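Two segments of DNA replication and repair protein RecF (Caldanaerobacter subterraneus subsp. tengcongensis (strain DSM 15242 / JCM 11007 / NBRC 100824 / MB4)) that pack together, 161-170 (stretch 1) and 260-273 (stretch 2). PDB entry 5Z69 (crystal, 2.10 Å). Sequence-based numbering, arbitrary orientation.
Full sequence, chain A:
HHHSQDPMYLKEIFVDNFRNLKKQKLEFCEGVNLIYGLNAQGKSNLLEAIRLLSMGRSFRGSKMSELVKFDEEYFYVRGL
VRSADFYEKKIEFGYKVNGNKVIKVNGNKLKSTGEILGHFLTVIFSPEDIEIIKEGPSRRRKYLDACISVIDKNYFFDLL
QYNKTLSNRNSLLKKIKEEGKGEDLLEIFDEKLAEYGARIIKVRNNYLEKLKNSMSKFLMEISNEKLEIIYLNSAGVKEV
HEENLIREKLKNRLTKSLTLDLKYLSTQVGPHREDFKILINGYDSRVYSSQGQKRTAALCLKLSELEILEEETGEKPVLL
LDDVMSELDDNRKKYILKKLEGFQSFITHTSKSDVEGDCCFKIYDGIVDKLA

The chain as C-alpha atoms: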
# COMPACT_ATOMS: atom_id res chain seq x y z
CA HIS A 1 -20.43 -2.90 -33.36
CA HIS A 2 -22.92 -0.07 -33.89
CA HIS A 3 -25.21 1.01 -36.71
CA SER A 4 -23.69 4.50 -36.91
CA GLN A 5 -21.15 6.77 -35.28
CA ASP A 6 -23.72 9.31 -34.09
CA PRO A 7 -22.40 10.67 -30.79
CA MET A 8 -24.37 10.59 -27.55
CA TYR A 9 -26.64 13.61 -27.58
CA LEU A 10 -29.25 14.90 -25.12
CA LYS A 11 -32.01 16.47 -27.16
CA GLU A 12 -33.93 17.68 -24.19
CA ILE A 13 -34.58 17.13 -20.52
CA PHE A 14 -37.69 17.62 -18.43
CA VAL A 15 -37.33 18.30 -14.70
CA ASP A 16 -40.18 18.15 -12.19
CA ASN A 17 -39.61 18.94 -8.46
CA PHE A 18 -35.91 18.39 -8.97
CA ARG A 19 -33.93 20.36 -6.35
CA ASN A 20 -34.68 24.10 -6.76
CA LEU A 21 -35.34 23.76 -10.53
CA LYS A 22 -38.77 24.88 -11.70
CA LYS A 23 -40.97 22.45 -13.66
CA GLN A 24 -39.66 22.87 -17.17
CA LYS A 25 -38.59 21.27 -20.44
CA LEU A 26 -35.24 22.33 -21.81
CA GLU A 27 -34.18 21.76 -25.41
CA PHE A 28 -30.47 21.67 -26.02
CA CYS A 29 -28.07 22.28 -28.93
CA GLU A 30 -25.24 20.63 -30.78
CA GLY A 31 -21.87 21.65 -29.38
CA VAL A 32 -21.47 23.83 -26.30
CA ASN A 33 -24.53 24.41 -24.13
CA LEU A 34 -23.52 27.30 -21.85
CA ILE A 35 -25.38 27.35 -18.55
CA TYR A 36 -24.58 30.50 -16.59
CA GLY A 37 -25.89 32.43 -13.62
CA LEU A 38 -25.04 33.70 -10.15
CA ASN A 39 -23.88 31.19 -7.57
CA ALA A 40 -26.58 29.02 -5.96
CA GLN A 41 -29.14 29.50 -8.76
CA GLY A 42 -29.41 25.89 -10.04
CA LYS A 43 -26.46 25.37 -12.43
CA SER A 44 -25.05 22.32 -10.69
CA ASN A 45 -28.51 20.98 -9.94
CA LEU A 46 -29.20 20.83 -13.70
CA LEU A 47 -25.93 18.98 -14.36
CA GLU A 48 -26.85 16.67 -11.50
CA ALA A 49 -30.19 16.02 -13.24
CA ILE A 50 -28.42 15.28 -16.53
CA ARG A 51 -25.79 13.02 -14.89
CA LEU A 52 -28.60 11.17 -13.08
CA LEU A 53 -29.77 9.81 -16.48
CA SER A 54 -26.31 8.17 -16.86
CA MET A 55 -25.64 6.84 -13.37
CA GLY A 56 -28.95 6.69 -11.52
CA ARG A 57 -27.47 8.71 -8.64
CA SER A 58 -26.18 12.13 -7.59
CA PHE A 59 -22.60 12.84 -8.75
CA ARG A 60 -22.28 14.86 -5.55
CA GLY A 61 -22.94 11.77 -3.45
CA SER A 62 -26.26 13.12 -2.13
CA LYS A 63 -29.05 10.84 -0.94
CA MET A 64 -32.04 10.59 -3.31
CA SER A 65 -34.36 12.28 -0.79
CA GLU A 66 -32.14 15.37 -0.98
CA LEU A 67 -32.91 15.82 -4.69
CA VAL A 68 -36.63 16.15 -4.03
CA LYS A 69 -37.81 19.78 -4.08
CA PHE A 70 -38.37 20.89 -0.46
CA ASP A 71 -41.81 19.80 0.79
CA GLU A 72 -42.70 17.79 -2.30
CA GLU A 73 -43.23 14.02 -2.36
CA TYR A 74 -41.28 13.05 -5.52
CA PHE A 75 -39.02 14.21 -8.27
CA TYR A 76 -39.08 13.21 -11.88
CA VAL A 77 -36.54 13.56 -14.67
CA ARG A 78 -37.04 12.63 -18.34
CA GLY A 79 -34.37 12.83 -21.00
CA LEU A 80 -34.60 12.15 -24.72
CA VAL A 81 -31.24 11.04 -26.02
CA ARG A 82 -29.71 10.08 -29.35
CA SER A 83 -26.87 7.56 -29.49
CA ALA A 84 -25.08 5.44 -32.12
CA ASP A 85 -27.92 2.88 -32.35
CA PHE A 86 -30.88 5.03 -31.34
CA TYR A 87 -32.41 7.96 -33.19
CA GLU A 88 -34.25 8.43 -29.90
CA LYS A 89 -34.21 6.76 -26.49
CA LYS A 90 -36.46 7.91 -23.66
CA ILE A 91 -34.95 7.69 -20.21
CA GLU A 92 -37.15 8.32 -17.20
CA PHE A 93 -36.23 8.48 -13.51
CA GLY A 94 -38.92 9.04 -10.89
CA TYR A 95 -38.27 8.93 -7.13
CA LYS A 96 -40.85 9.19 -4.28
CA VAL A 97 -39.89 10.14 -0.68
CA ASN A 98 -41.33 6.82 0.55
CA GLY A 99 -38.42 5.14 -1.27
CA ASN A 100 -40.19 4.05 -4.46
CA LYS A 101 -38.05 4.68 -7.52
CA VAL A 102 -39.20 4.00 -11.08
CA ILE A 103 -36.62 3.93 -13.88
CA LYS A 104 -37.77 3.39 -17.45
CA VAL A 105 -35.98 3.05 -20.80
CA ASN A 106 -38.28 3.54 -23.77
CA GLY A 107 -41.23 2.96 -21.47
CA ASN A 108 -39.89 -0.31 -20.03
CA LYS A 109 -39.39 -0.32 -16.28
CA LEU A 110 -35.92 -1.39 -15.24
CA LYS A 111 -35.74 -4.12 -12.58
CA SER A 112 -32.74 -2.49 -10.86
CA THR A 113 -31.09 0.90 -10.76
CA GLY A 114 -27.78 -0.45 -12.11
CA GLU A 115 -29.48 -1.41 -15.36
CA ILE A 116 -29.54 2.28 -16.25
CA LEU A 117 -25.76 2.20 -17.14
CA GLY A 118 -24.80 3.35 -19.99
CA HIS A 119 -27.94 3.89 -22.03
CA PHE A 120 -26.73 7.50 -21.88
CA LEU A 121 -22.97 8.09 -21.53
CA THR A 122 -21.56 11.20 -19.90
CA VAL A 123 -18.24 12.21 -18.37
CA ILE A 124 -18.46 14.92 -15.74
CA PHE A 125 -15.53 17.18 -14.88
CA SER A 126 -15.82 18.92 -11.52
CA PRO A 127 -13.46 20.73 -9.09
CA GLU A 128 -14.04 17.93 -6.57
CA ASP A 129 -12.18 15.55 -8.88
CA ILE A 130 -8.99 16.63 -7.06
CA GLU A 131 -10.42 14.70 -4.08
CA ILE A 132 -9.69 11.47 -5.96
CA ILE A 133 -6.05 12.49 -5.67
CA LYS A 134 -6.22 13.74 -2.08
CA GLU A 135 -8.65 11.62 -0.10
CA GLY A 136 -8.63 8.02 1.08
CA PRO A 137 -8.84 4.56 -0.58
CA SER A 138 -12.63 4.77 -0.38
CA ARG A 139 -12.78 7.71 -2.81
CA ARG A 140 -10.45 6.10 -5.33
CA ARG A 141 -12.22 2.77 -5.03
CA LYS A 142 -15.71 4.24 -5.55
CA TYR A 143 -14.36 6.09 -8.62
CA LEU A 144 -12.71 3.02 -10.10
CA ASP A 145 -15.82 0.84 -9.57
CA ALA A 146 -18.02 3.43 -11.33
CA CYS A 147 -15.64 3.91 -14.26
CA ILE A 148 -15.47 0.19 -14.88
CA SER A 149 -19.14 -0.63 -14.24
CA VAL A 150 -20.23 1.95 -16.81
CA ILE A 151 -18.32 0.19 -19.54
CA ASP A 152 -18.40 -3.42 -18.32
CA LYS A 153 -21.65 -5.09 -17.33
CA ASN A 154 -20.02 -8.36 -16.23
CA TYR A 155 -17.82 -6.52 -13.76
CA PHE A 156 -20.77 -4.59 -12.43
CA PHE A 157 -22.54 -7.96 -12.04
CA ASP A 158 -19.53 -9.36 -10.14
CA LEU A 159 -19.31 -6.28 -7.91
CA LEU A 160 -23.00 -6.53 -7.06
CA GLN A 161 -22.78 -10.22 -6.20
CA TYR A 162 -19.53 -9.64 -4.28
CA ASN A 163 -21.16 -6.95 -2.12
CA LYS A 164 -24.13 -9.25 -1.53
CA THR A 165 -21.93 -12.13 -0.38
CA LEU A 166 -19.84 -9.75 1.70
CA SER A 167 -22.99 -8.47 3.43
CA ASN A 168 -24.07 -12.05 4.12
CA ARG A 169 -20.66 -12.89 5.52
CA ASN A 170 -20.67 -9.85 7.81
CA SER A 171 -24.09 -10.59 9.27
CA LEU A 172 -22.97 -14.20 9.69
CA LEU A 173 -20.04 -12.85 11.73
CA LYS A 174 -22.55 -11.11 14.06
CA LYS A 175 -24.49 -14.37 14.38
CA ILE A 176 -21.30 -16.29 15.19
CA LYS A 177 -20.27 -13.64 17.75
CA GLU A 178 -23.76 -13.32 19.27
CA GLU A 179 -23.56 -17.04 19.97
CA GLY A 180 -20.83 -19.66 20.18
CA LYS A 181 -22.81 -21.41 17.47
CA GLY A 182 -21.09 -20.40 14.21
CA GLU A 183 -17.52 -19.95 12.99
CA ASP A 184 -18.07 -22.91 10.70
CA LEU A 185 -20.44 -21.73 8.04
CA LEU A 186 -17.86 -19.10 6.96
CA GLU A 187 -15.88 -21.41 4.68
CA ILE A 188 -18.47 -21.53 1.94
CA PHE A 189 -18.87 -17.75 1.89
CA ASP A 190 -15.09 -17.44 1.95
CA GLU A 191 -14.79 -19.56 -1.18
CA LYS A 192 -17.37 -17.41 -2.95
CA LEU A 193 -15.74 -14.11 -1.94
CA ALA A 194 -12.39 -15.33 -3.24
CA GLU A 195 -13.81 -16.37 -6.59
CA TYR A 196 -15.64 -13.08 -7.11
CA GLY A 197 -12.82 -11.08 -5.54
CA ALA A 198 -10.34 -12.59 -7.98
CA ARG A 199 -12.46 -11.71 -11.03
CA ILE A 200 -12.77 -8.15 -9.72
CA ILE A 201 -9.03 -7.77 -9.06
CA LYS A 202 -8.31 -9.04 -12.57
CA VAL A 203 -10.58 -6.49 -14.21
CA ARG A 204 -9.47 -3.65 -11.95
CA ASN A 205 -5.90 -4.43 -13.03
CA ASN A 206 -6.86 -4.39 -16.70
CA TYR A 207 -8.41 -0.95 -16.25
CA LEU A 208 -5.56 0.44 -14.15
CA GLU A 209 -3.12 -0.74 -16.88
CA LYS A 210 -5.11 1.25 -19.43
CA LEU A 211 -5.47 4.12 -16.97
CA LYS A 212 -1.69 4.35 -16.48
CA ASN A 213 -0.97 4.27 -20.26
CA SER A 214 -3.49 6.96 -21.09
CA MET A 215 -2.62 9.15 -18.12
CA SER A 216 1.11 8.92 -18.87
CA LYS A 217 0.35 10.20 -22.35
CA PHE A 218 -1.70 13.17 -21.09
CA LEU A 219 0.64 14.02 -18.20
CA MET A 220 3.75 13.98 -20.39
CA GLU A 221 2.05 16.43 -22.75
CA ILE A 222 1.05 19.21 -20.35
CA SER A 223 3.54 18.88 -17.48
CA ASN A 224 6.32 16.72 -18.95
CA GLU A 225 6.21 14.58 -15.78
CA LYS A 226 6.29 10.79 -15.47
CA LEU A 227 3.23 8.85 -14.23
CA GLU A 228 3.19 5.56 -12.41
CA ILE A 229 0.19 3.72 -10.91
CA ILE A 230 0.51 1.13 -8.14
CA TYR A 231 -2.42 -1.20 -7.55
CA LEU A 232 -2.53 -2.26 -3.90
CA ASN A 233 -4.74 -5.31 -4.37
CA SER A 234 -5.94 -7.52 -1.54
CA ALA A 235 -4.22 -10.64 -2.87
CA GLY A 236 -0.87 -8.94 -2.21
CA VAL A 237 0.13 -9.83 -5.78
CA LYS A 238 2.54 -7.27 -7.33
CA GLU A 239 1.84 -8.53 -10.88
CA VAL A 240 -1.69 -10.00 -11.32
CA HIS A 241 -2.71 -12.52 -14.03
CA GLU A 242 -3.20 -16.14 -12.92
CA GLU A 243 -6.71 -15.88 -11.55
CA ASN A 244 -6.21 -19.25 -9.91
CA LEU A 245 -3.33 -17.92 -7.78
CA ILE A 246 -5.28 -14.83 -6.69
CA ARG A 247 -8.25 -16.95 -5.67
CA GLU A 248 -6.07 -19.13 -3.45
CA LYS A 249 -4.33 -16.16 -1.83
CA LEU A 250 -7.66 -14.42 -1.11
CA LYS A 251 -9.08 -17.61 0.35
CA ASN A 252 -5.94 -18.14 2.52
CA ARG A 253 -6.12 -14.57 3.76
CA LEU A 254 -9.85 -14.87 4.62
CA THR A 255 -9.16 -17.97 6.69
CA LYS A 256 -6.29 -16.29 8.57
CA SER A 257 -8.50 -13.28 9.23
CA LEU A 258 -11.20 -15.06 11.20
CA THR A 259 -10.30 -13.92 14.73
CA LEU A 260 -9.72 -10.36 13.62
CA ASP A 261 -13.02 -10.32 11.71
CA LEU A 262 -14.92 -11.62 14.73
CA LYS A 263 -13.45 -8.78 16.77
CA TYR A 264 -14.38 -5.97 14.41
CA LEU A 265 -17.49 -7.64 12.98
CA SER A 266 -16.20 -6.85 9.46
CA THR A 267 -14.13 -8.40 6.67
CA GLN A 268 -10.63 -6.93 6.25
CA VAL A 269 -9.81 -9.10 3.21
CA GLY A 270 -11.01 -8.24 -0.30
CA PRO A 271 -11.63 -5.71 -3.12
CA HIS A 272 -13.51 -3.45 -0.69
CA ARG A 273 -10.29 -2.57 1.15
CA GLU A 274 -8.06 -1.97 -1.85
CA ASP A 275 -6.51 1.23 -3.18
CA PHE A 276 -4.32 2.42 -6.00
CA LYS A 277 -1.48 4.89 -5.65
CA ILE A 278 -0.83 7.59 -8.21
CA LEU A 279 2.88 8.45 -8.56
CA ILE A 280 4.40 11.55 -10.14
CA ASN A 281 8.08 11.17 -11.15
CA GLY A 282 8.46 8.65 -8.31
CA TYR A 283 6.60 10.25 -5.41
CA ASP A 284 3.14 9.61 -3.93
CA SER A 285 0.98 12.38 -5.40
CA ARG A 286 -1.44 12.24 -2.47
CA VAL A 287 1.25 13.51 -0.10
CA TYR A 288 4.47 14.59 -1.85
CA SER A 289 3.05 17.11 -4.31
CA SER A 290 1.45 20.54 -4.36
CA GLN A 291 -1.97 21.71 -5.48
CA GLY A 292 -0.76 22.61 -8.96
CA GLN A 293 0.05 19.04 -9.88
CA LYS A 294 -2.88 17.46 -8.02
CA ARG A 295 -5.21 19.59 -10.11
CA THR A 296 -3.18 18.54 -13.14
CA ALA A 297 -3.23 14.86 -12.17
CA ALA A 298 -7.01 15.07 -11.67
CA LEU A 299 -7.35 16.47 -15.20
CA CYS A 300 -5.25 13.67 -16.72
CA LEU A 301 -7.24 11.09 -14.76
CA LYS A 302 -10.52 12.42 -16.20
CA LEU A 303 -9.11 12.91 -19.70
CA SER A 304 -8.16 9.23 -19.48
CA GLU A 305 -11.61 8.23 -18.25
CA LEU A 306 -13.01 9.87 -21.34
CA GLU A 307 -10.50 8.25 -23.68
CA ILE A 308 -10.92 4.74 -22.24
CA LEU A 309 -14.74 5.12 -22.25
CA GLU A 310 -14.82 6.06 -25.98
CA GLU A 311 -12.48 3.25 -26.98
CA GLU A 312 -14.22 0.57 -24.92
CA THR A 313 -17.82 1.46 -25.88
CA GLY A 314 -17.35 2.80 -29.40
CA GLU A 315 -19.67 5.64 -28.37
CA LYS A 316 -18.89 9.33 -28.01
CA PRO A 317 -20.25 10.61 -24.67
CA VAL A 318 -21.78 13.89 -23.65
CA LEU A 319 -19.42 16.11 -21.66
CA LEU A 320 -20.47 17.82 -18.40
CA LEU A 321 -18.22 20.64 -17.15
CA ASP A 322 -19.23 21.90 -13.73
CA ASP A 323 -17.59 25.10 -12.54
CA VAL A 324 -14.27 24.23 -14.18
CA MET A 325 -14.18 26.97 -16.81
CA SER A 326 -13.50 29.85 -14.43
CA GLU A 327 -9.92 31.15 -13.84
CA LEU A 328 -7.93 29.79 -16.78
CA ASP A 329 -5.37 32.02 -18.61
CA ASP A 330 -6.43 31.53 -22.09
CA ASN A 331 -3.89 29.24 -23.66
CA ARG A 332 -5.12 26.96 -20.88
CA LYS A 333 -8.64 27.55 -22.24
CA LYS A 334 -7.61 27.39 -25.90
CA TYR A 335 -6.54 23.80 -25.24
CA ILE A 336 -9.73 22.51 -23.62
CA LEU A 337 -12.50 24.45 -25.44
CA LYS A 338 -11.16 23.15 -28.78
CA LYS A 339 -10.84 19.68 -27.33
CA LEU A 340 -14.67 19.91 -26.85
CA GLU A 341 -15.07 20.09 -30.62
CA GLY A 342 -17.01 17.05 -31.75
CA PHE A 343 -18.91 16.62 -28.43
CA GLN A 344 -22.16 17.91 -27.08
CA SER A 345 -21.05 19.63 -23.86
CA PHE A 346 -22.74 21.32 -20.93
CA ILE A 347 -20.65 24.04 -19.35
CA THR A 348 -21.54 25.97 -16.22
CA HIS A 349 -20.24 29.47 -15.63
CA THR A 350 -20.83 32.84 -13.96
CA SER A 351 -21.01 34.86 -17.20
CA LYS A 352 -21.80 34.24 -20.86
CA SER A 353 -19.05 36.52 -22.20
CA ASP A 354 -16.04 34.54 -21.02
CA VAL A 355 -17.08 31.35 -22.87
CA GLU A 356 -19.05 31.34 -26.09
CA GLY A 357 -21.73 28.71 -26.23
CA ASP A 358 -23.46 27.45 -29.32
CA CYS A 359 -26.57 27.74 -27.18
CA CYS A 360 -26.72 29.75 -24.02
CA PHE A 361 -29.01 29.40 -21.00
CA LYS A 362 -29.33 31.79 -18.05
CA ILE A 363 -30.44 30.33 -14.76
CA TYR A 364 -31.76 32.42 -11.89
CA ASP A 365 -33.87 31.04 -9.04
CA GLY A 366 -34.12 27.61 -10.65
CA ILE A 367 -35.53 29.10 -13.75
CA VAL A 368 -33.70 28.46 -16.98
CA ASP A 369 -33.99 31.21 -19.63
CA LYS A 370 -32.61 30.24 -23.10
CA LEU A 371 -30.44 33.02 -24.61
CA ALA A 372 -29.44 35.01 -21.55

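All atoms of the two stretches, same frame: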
# COMPACT_ATOMS: atom_id res chain seq x y z
N GLN A 161 -22.74 -8.94 -6.90
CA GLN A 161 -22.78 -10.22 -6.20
C GLN A 161 -21.72 -10.26 -5.08
O GLN A 161 -21.97 -10.80 -4.00
CB GLN A 161 -22.58 -11.36 -7.19
CG GLN A 161 -22.75 -12.75 -6.57
CD GLN A 161 -24.06 -12.90 -5.80
OE1 GLN A 161 -24.06 -13.29 -4.63
NE2 GLN A 161 -25.18 -12.60 -6.46
N TYR A 162 -20.55 -9.69 -5.33
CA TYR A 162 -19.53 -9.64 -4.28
C TYR A 162 -20.07 -8.91 -3.05
O TYR A 162 -19.95 -9.41 -1.93
CB TYR A 162 -18.26 -8.95 -4.78
CG TYR A 162 -17.19 -8.75 -3.72
CD1 TYR A 162 -16.29 -9.76 -3.42
CD2 TYR A 162 -17.09 -7.55 -3.03
CE1 TYR A 162 -15.31 -9.58 -2.42
CE2 TYR A 162 -16.13 -7.36 -2.05
CZ TYR A 162 -15.24 -8.37 -1.74
OH TYR A 162 -14.28 -8.15 -0.75
N ASN A 163 -20.69 -7.74 -3.26
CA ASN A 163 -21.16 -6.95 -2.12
C ASN A 163 -22.26 -7.68 -1.37
O ASN A 163 -22.39 -7.52 -0.15
CB ASN A 163 -21.68 -5.58 -2.56
CG ASN A 163 -20.59 -4.67 -3.06
OD1 ASN A 163 -19.40 -4.94 -2.88
ND2 ASN A 163 -20.99 -3.58 -3.70
N LYS A 164 -23.04 -8.47 -2.11
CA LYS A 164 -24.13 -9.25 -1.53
C LYS A 164 -23.58 -10.35 -0.63
O LYS A 164 -24.01 -10.52 0.51
CB LYS A 164 -25.00 -9.86 -2.63
CG LYS A 164 -26.26 -10.56 -2.15
CD LYS A 164 -27.24 -10.75 -3.32
N THR A 165 -22.61 -11.08 -1.15
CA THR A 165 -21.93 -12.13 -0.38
C THR A 165 -21.17 -11.56 0.81
O THR A 165 -21.15 -12.14 1.90
CB THR A 165 -20.97 -12.92 -1.28
OG1 THR A 165 -21.72 -13.50 -2.35
CG2 THR A 165 -20.28 -14.01 -0.51
N LEU A 166 -20.53 -10.42 0.61
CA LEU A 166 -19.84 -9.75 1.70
C LEU A 166 -20.82 -9.41 2.82
O LEU A 166 -20.55 -9.66 4.01
CB LEU A 166 -19.16 -8.49 1.19
CG LEU A 166 -18.47 -7.66 2.26
CD1 LEU A 166 -17.34 -8.47 2.89
CD2 LEU A 166 -17.92 -6.36 1.68
N SER A 167 -21.97 -8.84 2.44
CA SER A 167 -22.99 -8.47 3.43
C SER A 167 -23.47 -9.69 4.20
O SER A 167 -23.63 -9.63 5.43
CB SER A 167 -24.18 -7.78 2.75
OG SER A 167 -25.17 -7.47 3.72
N ASN A 168 -23.69 -10.79 3.48
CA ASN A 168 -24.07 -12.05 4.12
C ASN A 168 -22.99 -12.53 5.09
O ASN A 168 -23.29 -12.99 6.19
CB ASN A 168 -24.34 -13.13 3.09
CG ASN A 168 -25.61 -12.86 2.27
OD1 ASN A 168 -26.48 -12.09 2.70
ND2 ASN A 168 -25.72 -13.49 1.11
N ARG A 169 -21.73 -12.44 4.67
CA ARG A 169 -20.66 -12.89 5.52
C ARG A 169 -20.62 -12.05 6.80
O ARG A 169 -20.50 -12.58 7.90
CB ARG A 169 -19.30 -12.83 4.81
CG ARG A 169 -18.18 -13.50 5.63
CD ARG A 169 -16.81 -13.18 5.09
NE ARG A 169 -15.75 -14.01 5.67
CZ ARG A 169 -14.93 -13.61 6.65
NH1 ARG A 169 -15.05 -12.40 7.18
NH2 ARG A 169 -14.00 -14.44 7.09
N ASN A 170 -20.76 -10.74 6.65
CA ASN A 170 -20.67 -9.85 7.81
C ASN A 170 -21.79 -10.06 8.83
O ASN A 170 -21.58 -9.96 10.03
CB ASN A 170 -20.64 -8.41 7.35
CG ASN A 170 -19.30 -8.03 6.79
OD1 ASN A 170 -18.29 -8.67 7.10
ND2 ASN A 170 -19.25 -6.99 5.96
N LEU A 260 -9.64 -11.80 13.81
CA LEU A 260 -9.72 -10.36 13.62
C LEU A 260 -11.12 -9.93 13.18
O LEU A 260 -11.66 -8.93 13.68
CB LEU A 260 -8.70 -9.89 12.58
CG LEU A 260 -8.81 -8.40 12.29
CD1 LEU A 260 -7.92 -7.60 13.24
CD2 LEU A 260 -8.47 -8.09 10.84
N ASP A 261 -11.71 -10.68 12.25
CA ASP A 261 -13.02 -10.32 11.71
C ASP A 261 -14.12 -10.44 12.77
O ASP A 261 -15.06 -9.65 12.81
CB ASP A 261 -13.35 -11.19 10.49
CG ASP A 261 -12.50 -10.83 9.27
OD1 ASP A 261 -11.82 -9.77 9.29
OD2 ASP A 261 -12.51 -11.59 8.28
N LEU A 262 -13.98 -11.44 13.63
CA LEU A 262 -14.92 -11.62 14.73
C LEU A 262 -14.83 -10.46 15.72
O LEU A 262 -15.82 -10.08 16.33
CB LEU A 262 -14.67 -12.94 15.45
CG LEU A 262 -15.21 -14.12 14.65
CD1 LEU A 262 -14.77 -15.40 15.28
CD2 LEU A 262 -16.73 -14.05 14.56
N LYS A 263 -13.64 -9.89 15.85
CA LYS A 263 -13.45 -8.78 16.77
C LYS A 263 -14.09 -7.51 16.26
O LYS A 263 -14.75 -6.80 17.01
CB LYS A 263 -11.96 -8.54 17.03
CG LYS A 263 -11.70 -7.30 17.84
CD LYS A 263 -10.21 -7.06 18.02
CE LYS A 263 -9.52 -8.15 18.85
NZ LYS A 263 -8.85 -9.20 18.02
N TYR A 264 -13.90 -7.22 14.98
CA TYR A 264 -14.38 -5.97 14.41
C TYR A 264 -15.75 -6.11 13.76
O TYR A 264 -16.36 -5.11 13.37
CB TYR A 264 -13.36 -5.43 13.41
CG TYR A 264 -12.14 -4.86 14.08
CD1 TYR A 264 -12.11 -3.53 14.48
CD2 TYR A 264 -11.02 -5.65 14.33
CE1 TYR A 264 -11.01 -3.00 15.10
CE2 TYR A 264 -9.90 -5.13 14.95
CZ TYR A 264 -9.90 -3.81 15.34
OH TYR A 264 -8.81 -3.27 15.96
N LEU A 265 -16.24 -7.34 13.68
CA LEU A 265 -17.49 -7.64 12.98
C LEU A 265 -17.46 -7.05 11.56
O LEU A 265 -18.42 -6.42 11.12
CB LEU A 265 -18.69 -7.11 13.77
CG LEU A 265 -19.04 -7.83 15.08
CD1 LEU A 265 -20.27 -7.18 15.71
CD2 LEU A 265 -19.27 -9.32 14.89
N SER A 266 -16.34 -7.26 10.86
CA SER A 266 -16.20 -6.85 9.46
C SER A 266 -15.21 -7.77 8.75
O SER A 266 -14.64 -8.67 9.36
CB SER A 266 -15.71 -5.40 9.36
OG SER A 266 -14.35 -5.32 9.78
N THR A 267 -15.00 -7.54 7.46
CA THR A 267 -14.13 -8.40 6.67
C THR A 267 -12.96 -7.56 6.18
O THR A 267 -13.17 -6.70 5.33
CB THR A 267 -14.88 -9.01 5.45
OG1 THR A 267 -15.99 -9.77 5.91
CG2 THR A 267 -13.96 -9.92 4.64
N GLN A 268 -11.75 -7.79 6.69
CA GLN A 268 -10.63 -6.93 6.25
C GLN A 268 -10.04 -7.38 4.91
O GLN A 268 -9.28 -6.64 4.28
CB GLN A 268 -9.53 -6.84 7.34
CG GLN A 268 -8.37 -7.76 7.16
CD GLN A 268 -7.26 -7.25 6.23
OE1 GLN A 268 -6.53 -8.06 5.69
NE2 GLN A 268 -7.14 -5.95 6.03
N VAL A 269 -10.38 -8.59 4.45
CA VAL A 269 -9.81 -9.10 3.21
C VAL A 269 -10.74 -8.93 1.99
O VAL A 269 -11.84 -9.45 1.97
CB VAL A 269 -9.47 -10.59 3.32
CG1 VAL A 269 -9.08 -11.13 1.96
CG2 VAL A 269 -8.32 -10.83 4.33
N GLY A 270 -10.28 -8.23 0.97
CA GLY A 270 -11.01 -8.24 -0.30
C GLY A 270 -10.94 -6.93 -1.05
O GLY A 270 -10.34 -5.95 -0.56
N PRO A 271 -11.55 -6.90 -2.26
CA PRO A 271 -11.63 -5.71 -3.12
C PRO A 271 -12.11 -4.46 -2.41
O PRO A 271 -11.73 -3.36 -2.82
CB PRO A 271 -12.64 -6.14 -4.20
CG PRO A 271 -12.49 -7.60 -4.31
CD PRO A 271 -11.99 -8.12 -2.96
N HIS A 272 -12.93 -4.60 -1.37
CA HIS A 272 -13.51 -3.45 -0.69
C HIS A 272 -12.54 -2.74 0.26
O HIS A 272 -12.93 -1.77 0.92
CB HIS A 272 -14.77 -3.86 0.09
CG HIS A 272 -14.48 -4.86 1.17
ND1 HIS A 272 -14.18 -6.17 0.91
CD2 HIS A 272 -14.43 -4.72 2.52
CE1 HIS A 272 -13.97 -6.81 2.05
NE2 HIS A 272 -14.12 -5.95 3.04
N ARG A 273 -11.30 -3.23 0.33
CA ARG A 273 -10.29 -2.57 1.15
C ARG A 273 -9.09 -2.17 0.34
O ARG A 273 -8.07 -1.82 0.90
CB ARG A 273 -9.80 -3.48 2.29
CG ARG A 273 -10.84 -3.78 3.35
CD ARG A 273 -11.16 -2.53 4.15
NE ARG A 273 -12.01 -2.85 5.29
CZ ARG A 273 -11.55 -3.32 6.45
NH2 ARG A 273 -12.42 -3.57 7.42
O HOH W 1 -16.57 -5.36 5.62

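A segment of a longer helix, 161-170, meets a chain that leaves its own helix at Leu 265, where phi turns positive, and then runs as loop into a short 3-10 turn at 271-272. Tyr 162, Leu 166 and Arg 169, spaced at helical intervals, point toward this loop; Asn 170 starts sideways but its end reaches in.

The polar work centres on Thr 267. Arg 169 NH1 forms a salt bridge with Asp 261 OD2 at 2.9 Å and also donates to Thr 267 OG1 at 3.1 Å, both at the guanidinium edge. Thr 267 OG1 in turn donates a hydrogen bond to Asn 170 OD1 (2.8 Å), so one hydroxyl both accepts and donates. A water accepts from Asn 170 ND2 and Thr 267 N, bridging side chain to backbone.

At the other end, Tyr 162 OH and His 272 ND1 share a short hydrogen bond of 2.6 Å. His 272 NE2 donates to Thr 267 O, also at 2.6 Å, which braces the imidazole within its loop.

Apolar contacts use the ring faces: Leu 166 CD2 sits over His 272, 3.8 Å from the ring centroid, and Pro 271 CG lies over Tyr 162. Gly 270 leaves room for the phenol: a CB there would fall 2.0 Å from Tyr 162 OH, and its backbone angles independently call for glycine.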